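Local coordinates for protein insecticyanin-A (Manduca sexta, PDB 1Z24) that binds the bile pigment biliverdin IX gamma and, mixed with lipoprotein-bound carotenes, gives hornworms their green camouflage, at residues A77-A80 / G86-V89. Numbering follows the deposited sequence.
Sequences APDA and GKYV
A77 N donates a nearly straight hydrogen bond of 2.9 Å to K87 O. A77 and Y88 come closest in the backbone, their CA atoms 4.6 Å apart. The methyl group of A77 points at 86-89 and sits between K87 and V89, touching K87 CG and placing A77 CB 3.9 Å from V89 CG2. A small residue suits this buried spot, where the two segments run close together. V89 suits its place by its branching: with CG1 anti to the backbone N (chi1 -177°), CG2 stands beside that N and meets A77 CA and CB. P78, exposed to solvent, adds a looser touch on V89 CG2 through CD, the ring carbon that replaces an N-H. In this lipocalin barrel the antiparallel strands 66-76 and 88-94 are neighbours, joined through helix 80-83, and the contact draws together the two ends of that connection. V89 continues the pairing through backbone bonding to E75. A80, small enough to let helix 80-83 lie close, has its CB 4.0 Å from K87 CB. The lysine's long aliphatic chain packs on both alanine methyls, bends at chi3 (-65°), crosses the D79 side chain at about a right angle and brings K87 NZ to the syn lone pair of D79 OD1, 2.8 Å away, in a salt bridge. An alanine in place of K87 would probably leave the D79 carboxylate without this countercharge and W104 without its cation-pi partner. Y88 leaves its backbone on the side away from 77-80; its side chain comes within about 4 Å of the bound biliverdin (nearest atoms), and its OH shares hydrogen bonds with Y48 OH and N116 OD1.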
ATOM      1  N   ALA A  77      -7.251  19.333 -10.697  1.00 23.52           N
ATOM      2  CA  ALA A  77      -7.065  18.165 -11.558  1.00 18.86           C
ATOM      3  C   ALA A  77      -8.393  17.730 -12.205  1.00 20.52           C
ATOM      4  O   ALA A  77      -9.474  17.742 -11.589  1.00 28.05           O
ATOM      5  CB  ALA A  77      -6.303  16.997 -10.879  1.00 13.17           C
ATOM      6  N   PRO A  78      -8.290  17.363 -13.477  1.00 30.70           N
ATOM      7  CA  PRO A  78      -9.406  16.945 -14.282  1.00 28.00           C
ATOM      8  C   PRO A  78     -10.229  15.919 -13.616  1.00 29.85           C
ATOM      9  O   PRO A  78     -11.403  16.048 -13.692  1.00 23.54           O
ATOM     10  CB  PRO A  78      -8.937  16.346 -15.600  1.00 25.76           C
ATOM     11  CG  PRO A  78      -7.469  16.500 -15.557  1.00 29.29           C
ATOM     12  CD  PRO A  78      -7.082  17.223 -14.264  1.00 25.64           C
ATOM     13  N   ASP A  79      -9.636  14.907 -13.003  1.00 17.79           N
ATOM     14  CA  ASP A  79     -10.469  13.942 -12.361  1.00 18.70           C
ATOM     15  C   ASP A  79     -11.143  14.525 -11.085  1.00 29.77           C
ATOM     16  O   ASP A  79     -12.284  14.201 -10.770  1.00 26.84           O
ATOM     17  CB  ASP A  79      -9.702  12.655 -12.036  1.00 21.11           C
ATOM     18  CG  ASP A  79      -8.617  12.877 -10.977  1.00 32.66           C
ATOM     19  OD1 ASP A  79      -8.331  12.115 -10.140  1.00 23.21           O
ATOM     20  OD2 ASP A  79      -7.949  13.947 -11.080  1.00 26.05           O
ATOM     21  N   ALA A  80     -10.445  15.381 -10.360  1.00 21.72           N
ATOM     22  CA  ALA A  80     -10.924  16.012  -9.117  1.00 26.54           C
ATOM     23  C   ALA A  80     -12.047  16.979  -9.396  1.00 23.62           C
ATOM     24  O   ALA A  80     -12.755  17.458  -8.525  1.00 26.64           O
ATOM     25  CB  ALA A  80      -9.730  16.795  -8.538  1.00 23.45           C
ATOM     26  N   GLY A  86      -9.086  16.887  -3.228  1.00 25.03           N
ATOM     27  CA  GLY A  86      -7.965  17.837  -3.304  1.00 20.40           C
ATOM     28  C   GLY A  86      -6.771  17.340  -4.075  1.00 22.04           C
ATOM     29  O   GLY A  86      -5.859  16.625  -3.577  1.00 27.68           O
ATOM     30  N   LYS A  87      -6.821  17.721  -5.320  1.00 30.71           N
ATOM     31  CA  LYS A  87      -5.809  17.360  -6.266  1.00 22.08           C
ATOM     32  C   LYS A  87      -5.725  18.489  -7.269  1.00 28.01           C
ATOM     33  O   LYS A  87      -6.736  18.897  -7.863  1.00 32.16           O
ATOM     34  CB  LYS A  87      -6.235  15.988  -6.838  1.00 20.23           C
ATOM     35  CG  LYS A  87      -5.058  15.259  -7.467  1.00 25.40           C
ATOM     36  CD  LYS A  87      -5.473  14.015  -8.251  1.00 25.67           C
ATOM     37  CE  LYS A  87      -6.084  12.915  -7.406  1.00 24.76           C
ATOM     38  NZ  LYS A  87      -6.368  11.715  -8.240  1.00 27.62           N
ATOM     39  N   TYR A  88      -4.522  19.029  -7.450  1.00 20.34           N
ATOM     40  CA  TYR A  88      -4.345  20.133  -8.367  1.00 24.93           C
ATOM     41  C   TYR A  88      -3.115  20.003  -9.248  1.00 30.33           C
ATOM     42  O   TYR A  88      -2.174  19.248  -8.992  1.00 25.52           O
ATOM     43  CB  TYR A  88      -4.465  21.486  -7.587  1.00 21.78           C
ATOM     44  CG  TYR A  88      -3.378  21.707  -6.574  1.00 24.57           C
ATOM     45  CD1 TYR A  88      -2.186  22.370  -6.910  1.00 20.65           C
ATOM     46  CD2 TYR A  88      -3.518  21.181  -5.284  1.00 32.82           C
ATOM     47  CE1 TYR A  88      -1.169  22.605  -5.973  1.00 25.11           C
ATOM     48  CE2 TYR A  88      -2.511  21.380  -4.338  1.00 25.61           C
ATOM     49  CZ  TYR A  88      -1.357  22.089  -4.683  1.00 36.55           C
ATOM     50  OH  TYR A  88      -0.383  22.235  -3.725  1.00 28.97           O
ATOM     51  N   VAL A  89      -3.132  20.765 -10.316  1.00 21.49           N
ATOM     52  CA  VAL A  89      -2.032  20.749 -11.259  1.00 24.98           C
ATOM     53  C   VAL A  89      -1.407  22.121 -11.365  1.00 26.21           C
ATOM     54  O   VAL A  89      -2.139  23.103 -11.429  1.00 32.41           O
ATOM     55  CB  VAL A  89      -2.579  20.449 -12.647  1.00 25.37           C
ATOM     56  CG1 VAL A  89      -1.423  20.355 -13.687  1.00 16.05           C
ATOM     57  CG2 VAL A  89      -3.525  19.235 -12.552  1.00 32.89           C
TER